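Local coordinates for protein 4'-phospho-dehydrooxetanocin synthase (Bacillus megaterium, PDB 5UL3) that catalyses the radical, cobalamin- and S-adenosylmethionine-dependent ring contraction of dAMP to an oxetane aldehyde in the biosynthesis of oxetanocin A, at residues L117-I128 with Q151-Q161; F131-S139 with I298-E308. All coordinates share one frame; numbering follows the deposited sequence. Where two conformers were deposited one is given.

Overall arrangement
Both contacts are largely buried, their centres about 15 Å apart, and they are joined by one piece of chain: strand 119-124 of contact 1 runs on into the 131-139 loop of contact 2, which leads through helix 138-149 to strand 154-159. Contact 1 stays inside the Rossmann domain, a regular parallel ladder with apolar side chains and an Asn-Asp-Gln hydrogen-bond network at its carboxyl end. Contact 2 crosses from the cobalamin domain to the radical SAM domain; it has a single backbone bridge, irregular loops, a hydroxyl bond and exposed residues at one end. Gln161 NE2 ties the two together, 2.8 Å from Arg135 O, next to the cobalamin.

Contact 1 of 2, residues L117-I128 with Q151-Q161; sequences LPTVTLVNLCVI and QLAKVELIDMQ
Asn124 and Asp159 finish a parallel ladder, strand 119-124 beside strand 154-159, the two strands of a beta-alpha-beta unit in the Rossmann domain that houses cobalamin. Six backbone bonds run from Val120 N to Met160 N, after a first one from Lys154 N to Pro118 O. Thr121, Val123 and Ile158 line one face of the sheet, where Ile158 CD1 lies 3.7 Å from Thr121 CG2; Val120, Leu122, Val155 and Leu157 line the other.

From CB outward, Met160 runs along the 124-126 backbone: CB sits 3.6 Å from Cys126 N, CG passes Asn124 O, SD lies 3.8 Å from Leu125 CA, and the bend at chi3 (74°) brings CE to 3.6 Å from Cys126 O. Helices 166-176 and 190-205 pack against this side chain.

At the carboxyl end the side chains of Asn124 and Asp159 lie alongside each other. Gln161 NE2 donates to Asp159 OD2 on its syn lone pair, and Gln161 OE1 makes a weak bond to cobalamin. Asp159 OD1 takes two donors from opposite faces of the carboxylate: Gln161 N, closing an Asx turn, and Asn124 ND2 at 2.9 Å.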
# COMPACT_ATOMS: atom_id res chain seq x y z
N LEU A 117 27.66 0.48 18.11
CA LEU A 117 26.76 0.71 16.98
C LEU A 117 26.25 2.15 16.98
O LEU A 117 25.90 2.69 18.04
CB LEU A 117 25.58 -0.27 17.04
CG LEU A 117 25.89 -1.76 16.98
CD1 LEU A 117 24.59 -2.56 16.89
CD2 LEU A 117 26.77 -2.06 15.79
N PRO A 118 26.17 2.79 15.82
CA PRO A 118 25.49 4.08 15.74
C PRO A 118 24.00 3.90 15.96
O PRO A 118 23.47 2.79 15.91
CB PRO A 118 25.79 4.57 14.32
CG PRO A 118 25.99 3.32 13.54
CD PRO A 118 26.59 2.30 14.49
N THR A 119 23.34 5.01 16.25
CA THR A 119 21.90 5.02 16.44
C THR A 119 21.24 5.68 15.24
O THR A 119 21.69 6.73 14.78
CB THR A 119 21.52 5.75 17.73
OG1 THR A 119 21.95 4.96 18.85
CG2 THR A 119 20.00 5.95 17.82
N VAL A 120 20.19 5.04 14.74
CA VAL A 120 19.40 5.53 13.61
C VAL A 120 17.97 5.65 14.09
O VAL A 120 17.40 4.68 14.58
CB VAL A 120 19.49 4.57 12.41
CG1 VAL A 120 18.60 5.05 11.28
CG2 VAL A 120 20.95 4.40 11.95
N THR A 121 17.38 6.84 13.94
CA THR A 121 15.95 7.03 14.22
C THR A 121 15.23 7.24 12.90
O THR A 121 15.63 8.09 12.09
CB THR A 121 15.71 8.23 15.16
OG1 THR A 121 16.33 7.96 16.42
CG2 THR A 121 14.21 8.40 15.42
N LEU A 122 14.20 6.42 12.66
CA LEU A 122 13.38 6.48 11.45
C LEU A 122 11.98 6.89 11.87
O LEU A 122 11.41 6.28 12.78
CB LEU A 122 13.33 5.13 10.75
CG LEU A 122 14.69 4.60 10.31
CD1 LEU A 122 14.55 3.19 9.77
CD2 LEU A 122 15.32 5.54 9.27
N VAL A 123 11.43 7.89 11.19
CA VAL A 123 10.14 8.49 11.53
C VAL A 123 9.19 8.33 10.35
O VAL A 123 9.48 8.83 9.25
CB VAL A 123 10.31 9.97 11.89
CG1 VAL A 123 8.97 10.55 12.41
CG2 VAL A 123 11.42 10.16 12.92
N ASN A 124 8.07 7.64 10.57
CA ASN A 124 7.01 7.58 9.57
C ASN A 124 6.05 8.74 9.79
O ASN A 124 5.45 8.84 10.87
CB ASN A 124 6.23 6.26 9.66
CG ASN A 124 5.12 6.20 8.61
OD1 ASN A 124 5.32 6.61 7.48
ND2 ASN A 124 3.94 5.71 9.00
N LEU A 125 5.90 9.61 8.79
CA LEU A 125 4.96 10.72 8.93
C LEU A 125 3.54 10.26 8.63
O LEU A 125 3.31 9.24 7.98
CB LEU A 125 5.33 11.89 8.01
CG LEU A 125 6.78 12.35 8.05
CD1 LEU A 125 6.97 13.65 7.28
CD2 LEU A 125 7.29 12.47 9.48
N CYS A 126 2.57 11.03 9.14
CA CYS A 126 1.16 10.72 8.94
C CYS A 126 0.35 11.98 9.22
O CYS A 126 0.57 12.63 10.24
CB CYS A 126 0.68 9.59 9.87
SG CYS A 126 -1.05 9.03 9.54
N VAL A 127 -0.56 12.31 8.30
CA VAL A 127 -1.59 13.31 8.57
C VAL A 127 -2.76 12.53 9.15
O VAL A 127 -3.54 11.93 8.41
CB VAL A 127 -1.97 14.09 7.31
CG1 VAL A 127 -2.99 15.18 7.63
CG2 VAL A 127 -0.73 14.69 6.66
N ILE A 128 -2.86 12.49 10.48
CA ILE A 128 -3.80 11.56 11.10
C ILE A 128 -5.25 11.95 10.84
O ILE A 128 -6.14 11.10 10.98
CB ILE A 128 -3.55 11.42 12.62
CG1 ILE A 128 -3.41 12.79 13.28
CG2 ILE A 128 -2.33 10.54 12.89
CD1 ILE A 128 -3.11 12.70 14.76
N GLN A 151 23.14 -6.20 11.97
CA GLN A 151 23.74 -5.66 13.18
C GLN A 151 24.59 -4.43 12.87
O GLN A 151 25.73 -4.30 13.32
CB GLN A 151 24.54 -6.74 13.93
CG GLN A 151 23.71 -8.02 14.14
CD GLN A 151 24.27 -8.95 15.21
OE1 GLN A 151 25.12 -8.57 16.01
NE2 GLN A 151 23.79 -10.19 15.22
N LEU A 152 24.00 -3.52 12.10
CA LEU A 152 24.68 -2.30 11.68
C LEU A 152 24.39 -1.10 12.57
O LEU A 152 25.20 -0.17 12.61
CB LEU A 152 24.30 -1.96 10.22
CG LEU A 152 24.80 -2.95 9.16
CD1 LEU A 152 24.18 -2.62 7.81
CD2 LEU A 152 26.33 -2.96 9.05
N ALA A 153 23.26 -1.10 13.28
CA ALA A 153 22.86 0.08 14.04
C ALA A 153 21.81 -0.33 15.06
O ALA A 153 21.12 -1.33 14.89
CB ALA A 153 22.28 1.18 13.14
N LYS A 154 21.73 0.45 16.12
CA LYS A 154 20.55 0.48 16.96
C LYS A 154 19.52 1.38 16.27
O LYS A 154 19.84 2.50 15.90
CB LYS A 154 20.89 1.02 18.34
CG LYS A 154 21.86 0.08 19.09
CD LYS A 154 21.86 0.37 20.59
CE LYS A 154 23.27 0.36 21.15
NZ LYS A 154 23.33 0.89 22.55
N VAL A 155 18.31 0.86 16.07
CA VAL A 155 17.29 1.58 15.31
C VAL A 155 16.15 1.91 16.26
O VAL A 155 15.68 1.05 17.00
CB VAL A 155 16.79 0.77 14.10
CG1 VAL A 155 15.78 1.59 13.27
CG2 VAL A 155 17.95 0.32 13.22
N GLU A 156 15.71 3.16 16.21
CA GLU A 156 14.52 3.61 16.93
C GLU A 156 13.46 3.97 15.91
O GLU A 156 13.76 4.66 14.93
CB GLU A 156 14.83 4.80 17.84
CG GLU A 156 13.60 5.61 18.27
CD GLU A 156 13.36 5.58 19.77
OE1 GLU A 156 14.19 4.97 20.49
OE2 GLU A 156 12.35 6.16 20.23
N LEU A 157 12.23 3.50 16.13
CA LEU A 157 11.11 3.73 15.22
C LEU A 157 10.11 4.68 15.87
O LEU A 157 9.73 4.48 17.03
CB LEU A 157 10.40 2.42 14.87
CG LEU A 157 11.22 1.46 13.99
CD1 LEU A 157 10.55 0.10 13.92
CD2 LEU A 157 11.32 2.09 12.60
N ILE A 158 9.71 5.70 15.13
CA ILE A 158 8.67 6.63 15.53
C ILE A 158 7.62 6.65 14.42
O ILE A 158 7.97 6.78 13.24
CB ILE A 158 9.21 8.05 15.76
CG1 ILE A 158 10.35 8.04 16.79
CG2 ILE A 158 8.08 8.98 16.24
CD1 ILE A 158 11.03 9.40 16.92
N ASP A 159 6.34 6.52 14.79
CA ASP A 159 5.26 6.43 13.81
C ASP A 159 4.17 7.42 14.19
O ASP A 159 3.48 7.22 15.20
CB ASP A 159 4.69 5.01 13.73
CG ASP A 159 3.79 4.80 12.49
OD1 ASP A 159 3.38 5.79 11.86
OD2 ASP A 159 3.51 3.62 12.14
N MET A 160 4.01 8.47 13.38
CA MET A 160 2.90 9.41 13.58
C MET A 160 1.53 8.77 13.39
O MET A 160 0.53 9.37 13.80
CB MET A 160 3.03 10.60 12.64
CG MET A 160 4.24 11.48 12.95
SD MET A 160 4.23 12.95 11.92
CE MET A 160 2.91 13.89 12.72
N GLN A 161 1.45 7.57 12.80
CA GLN A 161 0.14 6.93 12.65
C GLN A 161 -0.53 6.69 13.99
O GLN A 161 -1.76 6.66 14.06
CB GLN A 161 0.25 5.59 11.94
CG GLN A 161 0.58 5.63 10.48
CD GLN A 161 0.49 4.22 9.92
OE1 GLN A 161 -0.49 3.85 9.28
NE2 GLN A 161 1.49 3.40 10.22

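Contact 2 of 2, residues F131-S139 with I298-E308; sequences FPIPRLNLS and ISKFRGALTLE. With EDO (1,2-ethanediol), chain V.
Thr306 is gripped between Arg135, Leu136 and Leu138 where the cobalamin domain leans on the radical SAM domain. In the conformer modelled here, one of two deposited for Thr306, OG1 gives a bond to Leu136 O at 2.9 Å, approaching from above the carbonyl plane. With chi1 at 60° in this same conformer, OG1 lies between the backbone N and carbonyl carbon, and CG2 is turned under the Arg135 guanidinium, 3.4 Å from NE. That methyl covers one face of the group, while a 1,2-ethanediol, probably from the crystallisation liquor, reaches the edge: its O2 accepts from Arg135 NE at 3.0 Å. Arg135 NH2 bonds cobalamin. Leu138 slides past Thr306 in the opposite sense, with CG and CD2 near OG1 and CD1 3.7 Å from Glu308 N.

Behind this first shell, backbone bonds fix the spacing. Leu136 N bonds Ala304 O (3.0 Å) and Ala304 N bonds Pro134 O; together they flank the single bridge of Arg135 with Ala304. Further out, Pro134 CD rests 3.5 Å from Phe301 CB, their side chains crossing at about a right angle, and Ile298 CD1 reaches Leu136 CA at 3.5 Å. A Schellman motif, with Arg302 at positive phi, ends helix 295-300 and turns the chain toward the bridge.

Ser139 OG and Glu308 OE2 also bond cobalamin, so both segments hydrogen-bond the same cofactor; Glu308 OE1 has a salt bridge to Arg311. Asn137 caps the start of helix 138-149, which carries Ser139. Along its other edge strand 305-311 pairs in parallel with strand 357-360, while the side chains of Leu305 and Leu307, turned away from 131-139, pack on helix 335-351 of the partial barrel.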
# COMPACT_ATOMS: atom_id res chain seq x y z
N PHE A 131 -5.94 9.81 7.74
CA PHE A 131 -5.69 8.38 7.88
C PHE A 131 -5.72 8.04 9.36
O PHE A 131 -4.67 7.96 10.02
CB PHE A 131 -4.36 7.98 7.23
CG PHE A 131 -4.28 8.36 5.78
CD1 PHE A 131 -4.75 7.50 4.80
CD2 PHE A 131 -3.76 9.59 5.40
CE1 PHE A 131 -4.69 7.86 3.46
CE2 PHE A 131 -3.70 9.95 4.07
CZ PHE A 131 -4.17 9.08 3.09
N PRO A 132 -6.91 7.84 9.93
CA PRO A 132 -7.01 7.60 11.38
C PRO A 132 -6.72 6.17 11.79
O PRO A 132 -6.41 5.95 12.97
CB PRO A 132 -8.47 7.97 11.70
CG PRO A 132 -9.05 8.55 10.43
CD PRO A 132 -8.24 7.98 9.31
N ILE A 133 -6.84 5.20 10.89
CA ILE A 133 -6.71 3.78 11.22
C ILE A 133 -5.34 3.31 10.73
O ILE A 133 -5.14 3.20 9.51
CB ILE A 133 -7.84 2.95 10.61
CG1 ILE A 133 -9.20 3.45 11.09
CG2 ILE A 133 -7.65 1.48 10.95
CD1 ILE A 133 -9.40 3.33 12.60
N PRO A 134 -4.40 3.01 11.61
CA PRO A 134 -3.03 2.72 11.17
C PRO A 134 -2.90 1.34 10.54
O PRO A 134 -3.74 0.46 10.70
CB PRO A 134 -2.22 2.82 12.46
CG PRO A 134 -3.20 2.45 13.53
CD PRO A 134 -4.55 2.93 13.08
N ARG A 135 -1.81 1.17 9.79
CA ARG A 135 -1.36 -0.14 9.34
C ARG A 135 0.14 -0.21 9.61
O ARG A 135 0.84 0.80 9.54
CB ARG A 135 -1.64 -0.39 7.84
CG ARG A 135 -0.90 0.57 6.94
CD ARG A 135 -1.25 0.44 5.45
NE ARG A 135 -0.47 -0.52 4.65
CZ ARG A 135 0.85 -0.46 4.44
NH1 ARG A 135 1.59 0.49 5.01
NH2 ARG A 135 1.45 -1.38 3.66
N LEU A 136 0.60 -1.40 9.96
CA LEU A 136 2.02 -1.63 10.19
C LEU A 136 2.85 -0.97 9.09
O LEU A 136 2.64 -1.24 7.90
CB LEU A 136 2.29 -3.13 10.23
CG LEU A 136 3.76 -3.56 10.41
CD1 LEU A 136 4.36 -3.00 11.69
CD2 LEU A 136 3.86 -5.07 10.38
N ASN A 137 3.75 -0.07 9.47
CA ASN A 137 4.47 0.71 8.47
C ASN A 137 5.70 -0.06 7.99
O ASN A 137 6.72 -0.15 8.69
CB ASN A 137 4.88 2.08 8.98
CG ASN A 137 5.58 2.91 7.91
OD1 ASN A 137 6.78 3.16 7.99
ND2 ASN A 137 4.83 3.30 6.85
N LEU A 138 5.63 -0.56 6.76
CA LEU A 138 6.75 -1.31 6.20
C LEU A 138 7.88 -0.40 5.75
O LEU A 138 9.04 -0.82 5.74
CB LEU A 138 6.24 -2.14 5.02
CG LEU A 138 5.12 -3.13 5.38
CD1 LEU A 138 4.68 -3.90 4.15
CD2 LEU A 138 5.58 -4.11 6.48
N SER A 139 7.54 0.83 5.33
CA SER A 139 8.55 1.76 4.85
C SER A 139 9.70 1.87 5.84
O SER A 139 10.87 1.75 5.48
CB SER A 139 7.92 3.13 4.63
OG SER A 139 6.72 3.01 3.88
N ILE A 298 -0.29 0.09 17.35
CA ILE A 298 -1.18 -0.12 16.21
C ILE A 298 -2.42 -0.88 16.63
O ILE A 298 -3.54 -0.58 16.18
CB ILE A 298 -0.43 -0.84 15.07
CG1 ILE A 298 0.59 0.11 14.46
CG2 ILE A 298 -1.40 -1.36 14.01
CD1 ILE A 298 1.57 -0.62 13.56
N SER A 299 -2.26 -1.88 17.51
CA SER A 299 -3.42 -2.67 17.93
C SER A 299 -4.38 -1.84 18.78
O SER A 299 -5.59 -2.08 18.75
CB SER A 299 -2.98 -3.91 18.70
OG SER A 299 -2.70 -3.63 20.06
N LYS A 300 -3.85 -0.88 19.54
CA LYS A 300 -4.70 -0.01 20.35
C LYS A 300 -5.56 0.89 19.47
O LYS A 300 -6.66 1.27 19.87
CB LYS A 300 -3.82 0.79 21.31
CG LYS A 300 -4.40 2.09 21.84
CD LYS A 300 -3.37 2.80 22.73
CE LYS A 300 -3.88 4.14 23.26
NZ LYS A 300 -2.90 4.76 24.20
N PHE A 301 -5.09 1.20 18.26
CA PHE A 301 -5.84 1.99 17.30
C PHE A 301 -6.60 1.11 16.31
O PHE A 301 -7.06 1.62 15.28
CB PHE A 301 -4.91 2.94 16.53
CG PHE A 301 -4.40 4.09 17.35
CD1 PHE A 301 -3.52 3.89 18.40
CD2 PHE A 301 -4.77 5.40 17.03
CE1 PHE A 301 -3.04 4.95 19.15
CE2 PHE A 301 -4.29 6.47 17.77
CZ PHE A 301 -3.43 6.25 18.83
N ARG A 302 -6.73 -0.18 16.61
CA ARG A 302 -7.49 -1.13 15.79
C ARG A 302 -6.92 -1.22 14.37
O ARG A 302 -7.66 -1.35 13.39
CB ARG A 302 -8.97 -0.76 15.78
CG ARG A 302 -9.50 -0.54 17.19
CD ARG A 302 -10.97 -0.86 17.31
NE ARG A 302 -11.39 -0.89 18.70
CZ ARG A 302 -12.62 -1.21 19.10
NH1 ARG A 302 -13.54 -1.52 18.20
NH2 ARG A 302 -12.92 -1.22 20.39
N GLY A 303 -5.59 -1.17 14.28
CA GLY A 303 -4.88 -1.16 13.01
C GLY A 303 -4.65 -2.55 12.42
O GLY A 303 -5.07 -3.57 12.95
N ALA A 304 -3.93 -2.56 11.29
CA ALA A 304 -3.86 -3.73 10.41
C ALA A 304 -2.44 -4.27 10.25
O ALA A 304 -1.47 -3.51 10.21
CB ALA A 304 -4.40 -3.38 9.02
N LEU A 305 -2.35 -5.59 10.08
CA LEU A 305 -1.10 -6.25 9.70
C LEU A 305 -0.85 -6.14 8.20
O LEU A 305 -1.79 -6.21 7.40
CB LEU A 305 -1.14 -7.72 10.08
CG LEU A 305 -1.55 -7.97 11.53
CD1 LEU A 305 -1.99 -9.40 11.68
CD2 LEU A 305 -0.35 -7.67 12.41
N THR A 306 0.42 -5.97 7.83
CA THR A 306 0.85 -5.85 6.44
C THR A 306 2.09 -6.71 6.24
O THR A 306 2.75 -7.10 7.20
CB THR A 306 1.17 -4.40 6.07
OG1 THR A 306 2.22 -3.93 6.92
CG2 THR A 306 -0.06 -3.50 6.24
N LEU A 307 2.40 -6.99 4.98
CA LEU A 307 3.65 -7.64 4.60
C LEU A 307 3.83 -7.38 3.12
O LEU A 307 2.85 -7.29 2.38
CB LEU A 307 3.63 -9.15 4.85
CG LEU A 307 4.97 -9.85 4.61
CD1 LEU A 307 6.06 -9.24 5.49
CD2 LEU A 307 4.84 -11.35 4.88
N GLU A 308 5.08 -7.24 2.69
CA GLU A 308 5.40 -7.14 1.26
C GLU A 308 6.17 -8.40 0.89
O GLU A 308 7.27 -8.63 1.42
CB GLU A 308 6.21 -5.88 0.97
CG GLU A 308 6.28 -5.53 -0.55
CD GLU A 308 7.11 -4.28 -0.88
OE1 GLU A 308 8.09 -4.00 -0.15
OE2 GLU A 308 6.79 -3.57 -1.88
C1 EDO V . -4.66 -1.89 4.78
O1 EDO V . -5.41 -1.06 5.69
C2 EDO V . -3.98 -1.02 3.72
O2 EDO V . -2.82 -1.69 3.22